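Local coordinates for protein sialidase B (Streptococcus pneumoniae serotype 4, PDB 4XJW) that cleaves terminal sialic acid from oligosaccharides, glycoproteins and glycolipids, as a glycoside hydrolase of family 33, at residues L214-L220 / N428-W433. The protein carries 1 engineered substitution. Residues are numbered along the deposited sequence; the frame is centred on the assembly and turned at random.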
ATOM      1  N   LEU A 214     -19.313  -1.339   8.279  1.00  7.81           N
ATOM      2  CA  LEU A 214     -20.667  -1.588   7.787  1.00  8.21           C
ATOM      3  C   LEU A 214     -21.678  -1.595   8.930  1.00 10.27           C
ATOM      4  O   LEU A 214     -21.315  -1.735  10.110  1.00  9.46           O
ATOM      5  CB  LEU A 214     -20.728  -2.913   7.006  1.00  9.83           C
ATOM      6  CG  LEU A 214     -19.722  -3.013   5.849  1.00  9.56           C
ATOM      7  CD1 LEU A 214     -19.842  -4.394   5.196  1.00 12.06           C
ATOM      8  CD2 LEU A 214     -19.977  -1.917   4.830  1.00 13.78           C
ATOM      9  N   SER A 215     -22.946  -1.418   8.571  1.00 10.56           N
ATOM     10  CA  SER A 215     -24.018  -1.357   9.571  1.00 10.33           C
ATOM     11  C   SER A 215     -24.150  -2.646  10.390  1.00  9.93           C
ATOM     12  O   SER A 215     -24.572  -2.621  11.560  1.00  9.51           O
ATOM     13  CB  SER A 215     -25.342  -0.989   8.908  1.00 11.62           C
ATOM     14  OG  SER A 215     -25.821  -2.014   8.059  1.00 15.22           O
ATOM     15  N   SER A 216     -23.790  -3.774   9.790  1.00 11.17           N
ATOM     16  CA  SER A 216     -23.854  -5.046  10.505  1.00 10.90           C
ATOM     17  C   SER A 216     -22.745  -5.166  11.546  1.00 10.92           C
ATOM     18  O   SER A 216     -22.758  -6.081  12.368  1.00  9.79           O
ATOM     19  CB  SER A 216     -23.732  -6.208   9.526  1.00 12.76           C
ATOM     20  OG  SER A 216     -22.410  -6.217   8.993  1.00 11.80           O
ATOM     21  N   GLY A 217     -21.751  -4.277  11.484  1.00  8.38           N
ATOM     22  CA  GLY A 217     -20.585  -4.365  12.354  1.00 11.04           C
ATOM     23  C   GLY A 217     -19.381  -4.991  11.664  1.00  9.20           C
ATOM     24  O   GLY A 217     -18.257  -4.964  12.185  1.00 14.12           O
ATOM     25  N   ARG A 218     -19.625  -5.590  10.505  1.00  7.90           N
ATOM     26  CA  ARG A 218     -18.529  -6.077   9.667  1.00  8.45           C
ATOM     27  C   ARG A 218     -17.670  -4.897   9.215  1.00 10.19           C
ATOM     28  O   ARG A 218     -18.189  -3.859   8.829  1.00 10.50           O
ATOM     29  CB  ARG A 218     -19.062  -6.852   8.461  1.00  9.73           C
ATOM     30  CG  ARG A 218     -17.981  -7.253   7.456  1.00  9.68           C
ATOM     31  CD  ARG A 218     -18.544  -8.191   6.388  1.00  9.91           C
ATOM     32  NE  ARG A 218     -18.841  -9.515   6.928  1.00 10.05           N
ATOM     33  CZ  ARG A 218     -19.331 -10.522   6.213  1.00 14.22           C
ATOM     34  NH1 ARG A 218     -19.587 -10.367   4.920  1.00 12.70           N
ATOM     35  NH2 ARG A 218     -19.565 -11.692   6.795  1.00 14.77           N
ATOM     36  N   VAL A 219     -16.359  -5.058   9.304  1.00  8.55           N
ATOM     37  CA  VAL A 219     -15.431  -4.030   8.840  1.00  7.97           C
ATOM     38  C   VAL A 219     -14.832  -4.532   7.531  1.00  9.60           C
ATOM     39  O   VAL A 219     -14.331  -5.658   7.468  1.00  9.12           O
ATOM     40  CB  VAL A 219     -14.320  -3.772   9.876  1.00  8.41           C
ATOM     41  CG1 VAL A 219     -13.361  -2.696   9.365  1.00  8.82           C
ATOM     42  CG2 VAL A 219     -14.930  -3.337  11.204  1.00 10.76           C
ATOM     43  N   LEU A 220     -14.908  -3.707   6.489  1.00  7.46           N
ATOM     44  CA  LEU A 220     -14.467  -4.083   5.145  1.00  7.06           C
ATOM     45  C   LEU A 220     -13.217  -3.288   4.788  1.00  8.38           C
ATOM     46  O   LEU A 220     -13.081  -2.113   5.162  1.00 10.54           O
ATOM     47  CB  LEU A 220     -15.568  -3.785   4.126  1.00  9.53           C
ATOM     48  CG  LEU A 220     -15.369  -4.197   2.661  1.00  8.04           C
ATOM     49  CD1 LEU A 220     -15.209  -5.706   2.575  1.00 10.23           C
ATOM     50  CD2 LEU A 220     -16.536  -3.719   1.787  1.00 11.45           C
ATOM     51  N   ASN A 428     -23.726  -9.048  -0.452  1.00 10.88           N
ATOM     52  CA  ASN A 428     -23.436  -9.891   0.709  1.00 11.31           C
ATOM     53  C   ASN A 428     -22.271  -9.354   1.545  1.00 12.16           C
ATOM     54  O   ASN A 428     -21.457 -10.124   2.082  1.00 12.59           O
ATOM     55  CB  ASN A 428     -23.186 -11.337   0.273  1.00 12.55           C
ATOM     56  CG  ASN A 428     -22.194 -11.432  -0.862  1.00 12.89           C
ATOM     57  OD1 ASN A 428     -21.362 -10.541  -1.029  1.00 12.31           O
ATOM     58  ND2 ASN A 428     -22.279 -12.499  -1.656  1.00 15.07           N
ATOM     59  N   ARG A 429     -22.202  -8.023   1.621  1.00 10.60           N
ATOM     60  CA  ARG A 429     -21.228  -7.323   2.460  1.00 10.22           C
ATOM     61  C   ARG A 429     -19.785  -7.762   2.194  1.00 10.32           C
ATOM     62  O   ARG A 429     -19.000  -7.968   3.125  1.00 10.07           O
ATOM     63  CB  ARG A 429     -21.577  -7.481   3.943  1.00 13.54           C
ATOM     64  CG  ARG A 429     -22.990  -7.030   4.272  1.00 14.72           C
ATOM     65  CD  ARG A 429     -23.278  -7.181   5.763  1.00 15.03           C
ATOM     66  NE  ARG A 429     -24.610  -6.690   6.104  1.00 17.83           N
ATOM     67  CZ  ARG A 429     -25.694  -7.460   6.135  1.00 24.30           C
ATOM     68  NH1 ARG A 429     -25.595  -8.755   5.852  1.00 21.78           N
ATOM     69  NH2 ARG A 429     -26.871  -6.940   6.452  1.00 25.38           N
ATOM     70  N   GLY A 430     -19.444  -7.923   0.920  1.00 12.30           N
ATOM     71  CA  GLY A 430     -18.069  -8.186   0.538  1.00  9.78           C
ATOM     72  C   GLY A 430     -17.694  -9.652   0.399  1.00 12.79           C
ATOM     73  O   GLY A 430     -16.518  -9.971   0.252  1.00 12.80           O
ATOM     74  N   GLU A 431     -18.671 -10.554   0.436  1.00 11.93           N
ATOM     75  CA  GLU A 431     -18.372 -11.966   0.193  1.00 13.07           C
ATOM     76  C   GLU A 431     -18.220 -12.284  -1.294  1.00 11.19           C
ATOM     77  O   GLU A 431     -17.542 -13.247  -1.662  1.00 13.10           O
ATOM     78  CB  GLU A 431     -19.425 -12.876   0.850  1.00 10.89           C
ATOM     79  CG  GLU A 431     -19.408 -12.794   2.374  1.00 13.32           C
ATOM     80  CD  GLU A 431     -20.729 -13.178   3.004  1.00 15.18           C
ATOM     81  OE1 GLU A 431     -21.465 -13.973   2.384  1.00 18.10           O
ATOM     82  OE2 GLU A 431     -21.043 -12.674   4.106  1.00 16.87           O
ATOM     83  N   SER A 432     -18.851 -11.465  -2.137  1.00 11.83           N
ATOM     84  CA  SER A 432     -18.606 -11.467  -3.577  1.00 10.77           C
ATOM     85  C   SER A 432     -18.975 -10.101  -4.157  1.00 12.14           C
ATOM     86  O   SER A 432     -19.739  -9.350  -3.550  1.00 12.73           O
ATOM     87  CB  SER A 432     -19.397 -12.573  -4.278  1.00 17.38           C
ATOM     88  OG  SER A 432     -20.787 -12.318  -4.223  1.00 15.36           O
ATOM     89  N   TRP A 433     -18.444  -9.809  -5.344  1.00 12.43           N
ATOM     90  CA  TRP A 433     -18.667  -8.540  -6.030  1.00 10.59           C
ATOM     91  C   TRP A 433     -19.201  -8.778  -7.435  1.00 11.06           C
ATOM     92  O   TRP A 433     -18.803  -9.738  -8.104  1.00 13.84           O
ATOM     93  CB  TRP A 433     -17.355  -7.742  -6.112  1.00  9.54           C
ATOM     94  CG  TRP A 433     -16.819  -7.358  -4.771  1.00  8.87           C
ATOM     95  CD1 TRP A 433     -15.893  -8.045  -4.030  1.00 10.32           C
ATOM     96  CD2 TRP A 433     -17.195  -6.221  -3.988  1.00  9.63           C
ATOM     97  NE1 TRP A 433     -15.649  -7.380  -2.850  1.00 11.27           N
ATOM     98  CE2 TRP A 433     -16.441  -6.263  -2.796  1.00 10.14           C
ATOM     99  CE3 TRP A 433     -18.077  -5.149  -4.191  1.00 10.11           C
ATOM    100  CZ2 TRP A 433     -16.567  -5.287  -1.788  1.00 10.30           C
ATOM    101  CZ3 TRP A 433     -18.197  -4.174  -3.193  1.00 12.14           C
ATOM    102  CH2 TRP A 433     -17.438  -4.249  -2.013  1.00 12.46           C
TER
HETATM  103  O   HOH W   1     -24.251  -4.057   6.799  1.00 16.58           O
HETATM  104  O   HOH W   2     -27.141  -4.575   8.545  1.00 23.19           O
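Arg218, just after the type I turn Leu214-Gly217 that joins strands 205-213 and 219-226 of the sialidase beta-propeller, reaches to the Asp-box loop of the second BNR repeat, meeting Arg429 and Glu431. With CG anti to the backbone N and the chain bent at chi3, its guanidinium lies edge-on to that loop. NH1 donates to Glu431 OE2 at 2.8 Å and NH2 to the same oxygen at 3.2 Å, an end-on salt bridge to the anti side of a carboxylate whose plane is turned 58° away. NH1 also gives a nearly straight bond (165°) to Arg429 O, approached from above the carbonyl plane. Arg218 suits the place because its guanidinium offers several N-H groups at once: NE also bridges to Asp245, and Tyr243 makes a cation-pi contact.

Arg429 runs back extended, its CD 3.5 Å from Ser216 OG and its CB against Leu214 CD1, while its guanidinium stands perpendicular to that of Arg218. Water 1 links Arg429 NE to Ser216 N and Ser215 OG. Gly430 takes the positive phi (93°) of the type I' turn Asn428-Glu431, and its bare CA lies 4.3 Å from Leu220 CD1. Leu220 CD2 meets the edge of the Trp433 ring at CZ2, 3.9 Å away, an apolar contact that fits the buried leucine; the Trp433 indole N-H goes to Thr241. Within the Asp-box loop, Asn428 OD1 takes the Ser432 N-H at 2.9 Å, and its ND2 donates to Ser432 OG.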